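Local coordinates for gamma-glutamyltransferase 1 Threonine peptidase. MEROPS family T03 (Pseudomonas nitroreducens, PDB 7D9E) that catalyses the transfer of gamma-glutamyl groups from donors such as glutathione to amino acids or water, an activity exploited for theanine synthesis, at the interface of chains B and A. Sequence-based numbering; all coordinates share one arbitrary frame. Chains: chain A, Gamma-glutamyltransferase 1 Threonine peptidase. MEROPS family T03; chain B, Gamma-glutamyltransferase 1 Threonine peptidase. MEROPS family T03.

Contact 1: the interface of chains B and A. Residues chain B 96-97, 320, 323; chain A 65-69.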
ATOM      1  N   ILE B  96      -7.328   9.349  -9.088  1.00 17.46           N
ATOM      2  CA  ILE B  96      -8.748   9.488  -9.387  1.00 19.13           C
ATOM      3  C   ILE B  96      -9.006   9.011 -10.811  1.00 17.74           C
ATOM      4  O   ILE B  96      -8.146   9.122 -11.692  1.00 18.68           O
ATOM      5  CB  ILE B  96      -9.314  10.911  -9.182  1.00 21.26           C
ATOM      6  CG1 ILE B  96      -8.561  11.925 -10.013  1.00 20.68           C
ATOM      7  CG2 ILE B  96      -9.258  11.320  -7.690  1.00 20.80           C
ATOM      8  CD1 ILE B  96      -9.092  13.335  -9.864  1.00 26.78           C
ATOM      9  N   ALA B  97     -10.208   8.494 -11.045  1.00 18.86           N
ATOM     10  CA  ALA B  97     -10.586   8.136 -12.407  1.00 19.07           C
ATOM     11  C   ALA B  97     -10.633   9.387 -13.282  1.00 19.34           C
ATOM     12  O   ALA B  97     -11.134  10.432 -12.845  1.00 20.02           O
ATOM     13  CB  ALA B  97     -11.976   7.492 -12.434  1.00 19.09           C
ATOM     14  N   ASP B 320     -15.111   5.033  -2.398  1.00 20.87           N
ATOM     15  CA  ASP B 320     -14.815   6.436  -2.138  1.00 20.81           C
ATOM     16  C   ASP B 320     -15.941   7.055  -1.324  1.00 20.95           C
ATOM     17  O   ASP B 320     -17.095   7.050  -1.775  1.00 21.20           O
ATOM     18  CB  ASP B 320     -14.662   7.141  -3.481  1.00 19.38           C
ATOM     19  CG  ASP B 320     -14.232   8.600  -3.360  1.00 23.57           C
ATOM     20  OD1 ASP B 320     -14.663   9.321  -2.426  1.00 21.70           O
ATOM     21  OD2 ASP B 320     -13.497   9.070  -4.255  1.00 21.68           O
ATOM     22  N   PHE B 323     -18.620   9.483  -2.798  1.00 24.96           N
ATOM     23  CA  PHE B 323     -19.449   9.041  -3.912  1.00 29.91           C
ATOM     24  C   PHE B 323     -20.605   8.148  -3.484  1.00 29.05           C
ATOM     25  O   PHE B 323     -21.503   7.888  -4.291  1.00 32.95           O
ATOM     26  CB  PHE B 323     -18.596   8.336  -4.983  1.00 24.36           C
ATOM     27  CG  PHE B 323     -17.819   9.299  -5.831  1.00 24.98           C
ATOM     28  CD1 PHE B 323     -16.697   9.942  -5.312  1.00 24.51           C
ATOM     29  CD2 PHE B 323     -18.197   9.549  -7.132  1.00 28.11           C
ATOM     30  CE1 PHE B 323     -15.981  10.841  -6.093  1.00 26.47           C
ATOM     31  CE2 PHE B 323     -17.493  10.460  -7.916  1.00 28.78           C
ATOM     32  CZ  PHE B 323     -16.381  11.099  -7.392  1.00 27.32           C
TER
ATOM     33  N   GLU A  65     -16.403   5.654 -11.528  1.00 22.60           N
ATOM     34  CA  GLU A  65     -17.098   6.921 -11.767  1.00 23.84           C
ATOM     35  C   GLU A  65     -16.014   7.959 -12.014  1.00 21.02           C
ATOM     36  O   GLU A  65     -14.951   7.896 -11.364  1.00 21.66           O
ATOM     37  CB  GLU A  65     -17.939   7.345 -10.548  1.00 25.03           C
ATOM     38  CG  GLU A  65     -19.063   6.366 -10.158  1.00 27.64           C
ATOM     39  CD  GLU A  65     -19.890   6.848  -8.959  1.00 31.10           C
ATOM     40  OE1 GLU A  65     -20.659   7.819  -9.137  1.00 35.67           O
ATOM     41  OE2 GLU A  65     -19.804   6.243  -7.861  1.00 31.83           O
ATOM     42  N   PRO A  66     -16.237   8.928 -12.898  1.00 22.13           N
ATOM     43  CA  PRO A  66     -15.222   9.969 -13.092  1.00 24.46           C
ATOM     44  C   PRO A  66     -14.947  10.733 -11.800  1.00 25.35           C
ATOM     45  O   PRO A  66     -15.860  11.032 -11.024  1.00 26.09           O
ATOM     46  CB  PRO A  66     -15.826  10.854 -14.184  1.00 27.75           C
ATOM     47  CG  PRO A  66     -17.249  10.502 -14.224  1.00 28.40           C
ATOM     48  CD  PRO A  66     -17.405   9.106 -13.771  1.00 24.41           C
ATOM     49  N   GLY A  67     -13.660  11.021 -11.560  1.00 22.01           N
ATOM     50  CA  GLY A  67     -13.209  11.753 -10.390  1.00 24.22           C
ATOM     51  C   GLY A  67     -13.172  10.965  -9.095  1.00 22.85           C
ATOM     52  O   GLY A  67     -12.838  11.537  -8.039  1.00 23.29           O
ATOM     53  N   LYS A  68     -13.478   9.682  -9.139  1.00 19.43           N
ATOM     54  CA  LYS A  68     -13.569   8.823  -7.968  1.00 19.78           C
ATOM     55  C   LYS A  68     -12.240   8.140  -7.674  1.00 18.91           C
ATOM     56  O   LYS A  68     -11.497   7.756  -8.581  1.00 18.67           O
ATOM     57  CB  LYS A  68     -14.634   7.755  -8.249  1.00 21.96           C
ATOM     58  CG  LYS A  68     -15.133   6.962  -7.043  1.00 22.05           C
ATOM     59  CD  LYS A  68     -16.296   6.064  -7.502  1.00 23.00           C
ATOM     60  CE  LYS A  68     -16.826   5.142  -6.421  1.00 21.87           C
ATOM     61  NZ  LYS A  68     -17.969   4.308  -6.936  1.00 21.85           N
ATOM     62  N   ARG A  69     -11.968   7.967  -6.384  1.00 18.61           N
ATOM     63  CA  ARG A  69     -10.832   7.193  -5.926  1.00 17.20           C
ATOM     64  C   ARG A  69     -11.245   5.736  -5.822  1.00 17.49           C
ATOM     65  O   ARG A  69     -12.310   5.413  -5.286  1.00 21.45           O
ATOM     66  CB  ARG A  69     -10.335   7.703  -4.576  1.00 17.17           C
ATOM     67  CG  ARG A  69      -9.699   9.063  -4.693  1.00 20.93           C
ATOM     68  CD  ARG A  69      -9.668   9.786  -3.363  1.00 20.81           C
ATOM     69  NE  ARG A  69      -8.484  10.629  -3.217  1.00 22.90           N
ATOM     70  CZ  ARG A  69      -8.384  11.869  -3.693  1.00 19.70           C
ATOM     71  NH1 ARG A  69      -9.377  12.420  -4.367  1.00 24.37           N
ATOM     72  NH2 ARG A  69      -7.272  12.551  -3.485  1.00 24.96           N
TER
HETATM   73  O   HOH W   1     -14.228   3.613  -4.775  1.00 18.71           O
HETATM   74  O   HOH W   2     -12.201  11.420  -5.135  1.00 23.06           O

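Contact 2: the interface of chains B and A. Residues chain B 269-270, 314, 318; chain A 56, 71-73, 98.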
ATOM      1  N   SER B 269      -9.189   3.810   1.661  1.00 17.04           N
ATOM      2  CA  SER B 269      -8.621   2.536   2.069  1.00 17.46           C
ATOM      3  C   SER B 269      -9.660   1.723   2.818  1.00 20.03           C
ATOM      4  O   SER B 269     -10.372   2.243   3.687  1.00 19.80           O
ATOM      5  CB  SER B 269      -7.397   2.700   2.957  1.00 20.11           C
ATOM      6  OG  SER B 269      -6.872   1.387   3.195  1.00 19.77           O
ATOM      7  N   SER B 270      -9.727   0.438   2.492  1.00 16.87           N
ATOM      8  CA  SER B 270     -10.484  -0.540   3.254  1.00 16.26           C
ATOM      9  C   SER B 270      -9.718  -1.024   4.481  1.00 18.37           C
ATOM     10  O   SER B 270     -10.309  -1.714   5.313  1.00 18.13           O
ATOM     11  CB  SER B 270     -10.807  -1.741   2.356  1.00 19.72           C
ATOM     12  OG  SER B 270      -9.624  -2.429   1.937  1.00 18.24           O
ATOM     13  N   ARG B 314     -16.192  -5.713   3.167  1.00 19.85           N
ATOM     14  CA  ARG B 314     -15.380  -4.923   2.239  1.00 16.95           C
ATOM     15  C   ARG B 314     -15.987  -4.909   0.843  1.00 19.86           C
ATOM     16  O   ARG B 314     -16.094  -3.842   0.212  1.00 21.41           O
ATOM     17  CB  ARG B 314     -13.963  -5.515   2.211  1.00 18.70           C
ATOM     18  CG  ARG B 314     -12.989  -4.788   1.286  1.00 19.84           C
ATOM     19  CD  ARG B 314     -11.625  -5.515   1.228  1.00 21.29           C
ATOM     20  NE  ARG B 314     -10.613  -4.681   0.584  1.00 20.63           N
ATOM     21  CZ  ARG B 314     -10.513  -4.476  -0.734  1.00 32.89           C
ATOM     22  NH1 ARG B 314     -11.351  -5.051  -1.594  1.00 28.22           N
ATOM     23  NH2 ARG B 314      -9.575  -3.667  -1.208  1.00 26.50           N
ATOM     24  N   LEU B 318     -17.815  -0.806   0.691  1.00 20.47           N
ATOM     25  CA  LEU B 318     -16.721   0.153   0.754  1.00 19.94           C
ATOM     26  C   LEU B 318     -16.332   0.731  -0.606  1.00 21.34           C
ATOM     27  O   LEU B 318     -16.284   0.032  -1.625  1.00 22.82           O
ATOM     28  CB  LEU B 318     -15.501  -0.438   1.457  1.00 19.57           C
ATOM     29  CG  LEU B 318     -15.796  -1.032   2.840  1.00 21.48           C
ATOM     30  CD1 LEU B 318     -14.483  -1.428   3.485  1.00 19.74           C
ATOM     31  CD2 LEU B 318     -16.508  -0.059   3.741  1.00 20.75           C
TER
ATOM     32  N   VAL A  56     -10.304  -9.781  -5.394  1.00 34.45           N
ATOM     33  CA  VAL A  56     -11.326  -9.118  -4.595  1.00 34.22           C
ATOM     34  C   VAL A  56     -12.442  -8.629  -5.505  1.00 33.32           C
ATOM     35  O   VAL A  56     -12.228  -8.316  -6.684  1.00 31.85           O
ATOM     36  CB  VAL A  56     -10.743  -7.978  -3.730  1.00 32.34           C
ATOM     37  CG1 VAL A  56      -9.721  -8.535  -2.746  1.00 34.13           C
ATOM     38  CG2 VAL A  56     -10.123  -6.892  -4.589  1.00 32.01           C
ATOM     39  N   LEU A  71     -11.078   1.963  -4.444  1.00 17.01           N
ATOM     40  CA  LEU A  71     -10.836   1.353  -3.136  1.00 17.95           C
ATOM     41  C   LEU A  71      -9.448   0.732  -3.080  1.00 18.57           C
ATOM     42  O   LEU A  71      -8.999   0.088  -4.022  1.00 17.18           O
ATOM     43  CB  LEU A  71     -11.886   0.275  -2.864  1.00 16.93           C
ATOM     44  CG  LEU A  71     -11.892  -0.324  -1.450  1.00 19.38           C
ATOM     45  CD1 LEU A  71     -12.345   0.701  -0.440  1.00 18.86           C
ATOM     46  CD2 LEU A  71     -12.783  -1.542  -1.392  1.00 23.56           C
ATOM     47  N   SER A  72      -8.777   0.912  -1.953  1.00 15.32           N
ATOM     48  CA  SER A  72      -7.428   0.406  -1.750  1.00 14.22           C
ATOM     49  C   SER A  72      -7.409  -0.520  -0.547  1.00 15.71           C
ATOM     50  O   SER A  72      -8.337  -0.540   0.268  1.00 17.50           O
ATOM     51  CB  SER A  72      -6.494   1.581  -1.517  1.00 16.66           C
ATOM     52  OG  SER A  72      -5.155   1.167  -1.365  1.00 17.62           O
ATOM     53  N   SER A  73      -6.329  -1.291  -0.461  1.00 15.80           N
ATOM     54  CA  SER A  73      -6.004  -2.022   0.755  1.00 16.09           C
ATOM     55  C   SER A  73      -4.817  -1.425   1.484  1.00 16.70           C
ATOM     56  O   SER A  73      -4.434  -1.940   2.537  1.00 16.18           O
ATOM     57  CB  SER A  73      -5.710  -3.486   0.430  1.00 17.47           C
ATOM     58  OG  SER A  73      -6.830  -4.119  -0.198  1.00 18.08           O
ATOM     59  N   PHE A  98      -3.570  -5.504   4.802  1.00 15.31           N
ATOM     60  CA  PHE A  98      -4.071  -5.311   6.158  1.00 13.94           C
ATOM     61  C   PHE A  98      -4.083  -6.617   6.935  1.00 14.86           C
ATOM     62  O   PHE A  98      -3.946  -6.591   8.163  1.00 16.86           O
ATOM     63  CB  PHE A  98      -5.396  -4.563   6.165  1.00 16.73           C
ATOM     64  CG  PHE A  98      -6.454  -5.126   5.275  1.00 16.90           C
ATOM     65  CD1 PHE A  98      -7.185  -6.228   5.671  1.00 18.28           C
ATOM     66  CD2 PHE A  98      -6.744  -4.510   4.062  1.00 17.00           C
ATOM     67  CE1 PHE A  98      -8.179  -6.743   4.853  1.00 20.71           C
ATOM     68  CE2 PHE A  98      -7.759  -5.002   3.241  1.00 19.98           C
ATOM     69  CZ  PHE A  98      -8.473  -6.124   3.650  1.00 20.27           C
TER
HETATM   70  O   HOH W   3      -9.467  -2.755  -4.007  1.00 26.96           O

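Contact 3: the interface of chains B and A. Residues chain B 118-119, 124; chain A 21-22, 39, 41-42, 53.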
ATOM      1  N   SER B 118      -7.653  -3.126 -18.016  1.00 22.77           N
ATOM      2  CA  SER B 118      -7.502  -2.307 -16.820  1.00 21.09           C
ATOM      3  C   SER B 118      -6.133  -2.476 -16.177  1.00 20.20           C
ATOM      4  O   SER B 118      -5.882  -1.897 -15.114  1.00 20.34           O
ATOM      5  CB  SER B 118      -8.608  -2.669 -15.827  1.00 26.02           C
ATOM      6  OG  SER B 118      -8.482  -4.020 -15.404  1.00 29.45           O
ATOM      7  N   LEU B 119      -5.231  -3.248 -16.802  1.00 23.25           N
ATOM      8  CA  LEU B 119      -3.904  -3.455 -16.232  1.00 20.45           C
ATOM      9  C   LEU B 119      -2.754  -3.015 -17.118  1.00 20.35           C
ATOM     10  O   LEU B 119      -1.681  -2.682 -16.599  1.00 19.13           O
ATOM     11  CB  LEU B 119      -3.696  -4.936 -15.902  1.00 25.24           C
ATOM     12  CG  LEU B 119      -4.479  -5.475 -14.704  1.00 25.32           C
ATOM     13  CD1 LEU B 119      -4.298  -6.983 -14.651  1.00 31.59           C
ATOM     14  CD2 LEU B 119      -4.002  -4.827 -13.434  1.00 23.40           C
ATOM     15  N   ALA B 124      -5.536   2.067 -18.528  1.00 20.83           N
ATOM     16  CA  ALA B 124      -5.493   1.513 -17.185  1.00 18.85           C
ATOM     17  C   ALA B 124      -5.126   2.539 -16.120  1.00 18.18           C
ATOM     18  O   ALA B 124      -5.182   2.209 -14.925  1.00 19.32           O
ATOM     19  CB  ALA B 124      -4.480   0.363 -17.142  1.00 22.76           C
TER
ATOM     20  N   ASN A  21       0.211   0.211  -8.550  1.00 15.65           N
ATOM     21  CA  ASN A  21      -0.666  -0.954  -8.513  1.00 15.36           C
ATOM     22  C   ASN A  21       0.192  -2.195  -8.840  1.00 17.05           C
ATOM     23  O   ASN A  21       0.994  -2.633  -7.991  1.00 18.15           O
ATOM     24  CB  ASN A  21      -1.928  -0.857  -9.344  1.00 15.74           C
ATOM     25  CG  ASN A  21      -2.834  -2.052  -9.115  1.00 15.80           C
ATOM     26  OD1 ASN A  21      -2.698  -2.739  -8.080  1.00 18.38           O
ATOM     27  ND2 ASN A  21      -3.723  -2.331 -10.052  1.00 20.92           N
ATOM     28  N   TRP A  22       0.065  -2.769 -10.023  1.00 17.10           N
ATOM     29  CA  TRP A  22       0.920  -3.903 -10.369  1.00 18.65           C
ATOM     30  C   TRP A  22       2.366  -3.416 -10.499  1.00 16.02           C
ATOM     31  O   TRP A  22       2.636  -2.225 -10.610  1.00 16.49           O
ATOM     32  CB  TRP A  22       0.414  -4.615 -11.633  1.00 23.78           C
ATOM     33  CG  TRP A  22      -0.712  -5.622 -11.344  1.00 32.35           C
ATOM     34  CD1 TRP A  22      -1.659  -5.543 -10.352  1.00 42.00           C
ATOM     35  CD2 TRP A  22      -0.979  -6.848 -12.046  1.00 43.17           C
ATOM     36  N   ASP A  39      -1.439   1.493 -13.145  1.00 21.19           N
ATOM     37  CA  ASP A  39      -2.646   0.788 -13.599  1.00 20.48           C
ATOM     38  C   ASP A  39      -3.647   0.647 -12.459  1.00 19.48           C
ATOM     39  O   ASP A  39      -4.224  -0.431 -12.257  1.00 19.61           O
ATOM     40  CB  ASP A  39      -2.364  -0.548 -14.319  1.00 21.59           C
ATOM     41  CG  ASP A  39      -1.559  -1.581 -13.502  1.00 22.46           C
ATOM     42  OD1 ASP A  39      -1.218  -1.303 -12.356  1.00 22.29           O
ATOM     43  OD2 ASP A  39      -1.237  -2.659 -14.086  1.00 23.75           O
ATOM     44  N   MET A  41      -6.592   1.711 -12.125  1.00 17.86           N
ATOM     45  CA  MET A  41      -8.001   1.560 -12.476  1.00 20.48           C
ATOM     46  C   MET A  41      -8.504   0.149 -12.181  1.00 20.84           C
ATOM     47  O   MET A  41      -9.708  -0.051 -11.967  1.00 20.94           O
ATOM     48  CB  MET A  41      -8.252   1.938 -13.981  1.00 20.67           C
ATOM     49  CG  MET A  41      -7.939   3.449 -14.180  1.00 22.97           C
ATOM     50  SD  MET A  41      -9.237   4.546 -13.382  1.00 21.58           S
ATOM     51  CE  MET A  41     -10.634   4.054 -14.424  1.00 28.88           C
ATOM     52  N   ASP A  42      -7.611  -0.841 -12.136  1.00 21.68           N
ATOM     53  CA  ASP A  42      -8.046  -2.206 -11.876  1.00 20.33           C
ATOM     54  C   ASP A  42      -8.536  -2.405 -10.445  1.00 24.29           C
ATOM     55  O   ASP A  42      -9.137  -3.440 -10.139  1.00 21.45           O
ATOM     56  CB  ASP A  42      -6.930  -3.209 -12.175  1.00 21.22           C
ATOM     57  CG  ASP A  42      -7.425  -4.641 -12.119  1.00 23.04           C
ATOM     58  OD1 ASP A  42      -8.263  -5.004 -12.972  1.00 28.20           O
ATOM     59  OD2 ASP A  42      -6.974  -5.427 -11.252  1.00 23.81           O
ATOM     60  N   ALA A  53      -7.389  -8.268 -10.074  1.00 29.43           N
ATOM     61  CA  ALA A  53      -6.101  -8.951 -10.085  1.00 31.74           C
ATOM     62  C   ALA A  53      -5.738  -9.547  -8.730  1.00 31.18           C
ATOM     63  O   ALA A  53      -4.959 -10.507  -8.681  1.00 33.31           O
ATOM     64  CB  ALA A  53      -5.011  -7.964 -10.529  1.00 41.03           C
TER

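Contact 1: the interface of chains B and A
The ring of B:Phe323 lies against the A:Lys68 side chain, with A:Lys68 CG over one face at 3.8 Å from the centroid and displaced from its middle, a CH-pi contact. A:Lys68 CG is anti to its backbone N (chi1 -166°) and the chain stays extended along the ring. At the ring edge the A:Glu65 carboxylate comes in with OE1 in the ring plane, 3.6 Å from B:Phe323 CD2, and its own plane is turned 83° from the ring. Hydrocarbon on a face and carboxylate at an edge would limit the position and turn of the phenyl group. Beside the ring, hydrogen bonds involving backbone groups join the large-subunit chain B to the small-subunit chain A. B:Ala97 N donates to A:Lys68 O at 2.9 Å. A:Gly67 N in turn donates to B:Ala97 O, also at 2.9 Å. A:Arg69 N gives an almost straight bond (171° at H) to the anti lone pair of B:Asp320 OD2. Water 2, which lies in the guanidinium plane at its edge, joins the same oxygen to A:Gly67 O and to A:Arg69 NH1. The antiparallel bridge between B:Ile96 and A:Arg69 keeps the two chains in register, and B:Ile96 CG2 packs on A:Arg69 CG (3.8 Å). Behind the ring contacts, a salt bridge within chain A positions both flanking side chains, from A:Lys68 NZ to the anti lone pair of A:Glu65 OE2 at 2.8 Å.

Contact 2: the interface of chains B and A
B:Arg314 reaches out from the end of helix 297-317 to meet A:Leu71, A:Ser73, A:Val56 and A:Phe98 of the small subunit. Its CG is anti to the backbone N (chi1 -180°), and the chain runs straight from CB through CG to NE, which carries the guanidinium across the subunit boundary. B:Arg314 CD meets the rim of the A:Phe98 ring at CZ (4.0 Å), and the ring and guanidinium planes are inclined by 24°. B:Arg314 NE donates to B:Ser270 OG at 2.8 Å, a bent bond within chain B, with the oxygen tilted out of the guanidinium plane. Over one guanidinium face sits the A:Leu71 methyl CD2, 3.8 Å from B:Arg314 CZ and off-centre, near the edge of the group. NH1 points at the A:Val56 branch, touching CB and CG2. B:Arg314 NH2 hydrogen-bonds A:Ser73 OG at 3.0 Å, and through water 3, in plane at the guanidinium edge, it reaches A:Leu71 O. The NE bond may help to orient the B:Ser270 hydroxyl; B:Ser270 N and OG both donate to A:Ser72 O at 2.8 Å each, from opposite faces of the carbonyl plane. The parallel bridge of B:Ser269 with A:Ser72 sets this register. A:Ser72 and A:Ser73 belong to the L-glutamate pocket, occupied here by DON, so chain B is likely to brace the backbone of the ligand pocket. The hydrogen bond from B:Ser270 N to A:Ser72 O is nearly straight, 176° at H.

Contact 3: the interface of chains B and A
A:Met41 N, in the short 3-10 turn 40-43, donates to B:Ala124 O, at the end of the 3-10 turn 122-124, over 3.2 Å with 154° at H, so that two short turns meet backbone to backbone. Next along the turn, A:Asp42 takes the hydroxyl of B:Ser118: B:Ser118 OG donates to A:Asp42 OD1 at 2.6 Å, approaching on the anti side of that oxygen and tilted out of the carboxylate plane. A:Asp42 CG is anti to its backbone N (chi1 -171°), which brings OD1 to the B:Ser118 hydroxyl and OD2 to A:Ala53 N; A:Asp42 OD2 accepts A:Ala53 N (3.1 Å) through its syn lone pair. The carboxylate is therefore gripped from both chains, with its rotation fixed. B:Leu119 wedges its CD2 methyl between acidic side chains and an aromatic one, 3.6 Å from A:Asp42 CB and 3.9 Å from CD2 of the incompletely modelled A:Trp22. The B:Ala124 methyl packs on A:Asp39 CB. A:Asp39 OD2 lies close to B:Leu119 O, a pair of nominal acceptors that could be a hydrogen bond only if the acid carried a proton, and so is doubtful. Behind this layer A:Asp39 also organises chain A: its OD1 receives A:Trp22 N on the syn lone pair, and its backbone O receives the amide of A:Asn21, an L-glutamate-binding residue. A:Asn21 ND2 stands above the carbonyl plane of A:Asp39 O, at 3.0 Å.

The C-alpha centres of contacts 1 and 2 are about 14 Å apart, and contact 3 lies about 15 Å from either. Contacts 1 and 2 draw on one stretch of chain A, 65-73, and on chain B residues at the end of helix 297-317 and just beyond; contact 3 uses other chain B segments, while A:Ala53 lies close in sequence to A:Val56 of contact 2. The centres lie about 19, 12 and 11 Å from the nucleophile A:Thr1. Pocket residues A:Ser72 and A:Ser73 touch chain B directly, A:Asn21 only through A:Asp39, so the heterodimer interface is likely to support the active-site wall.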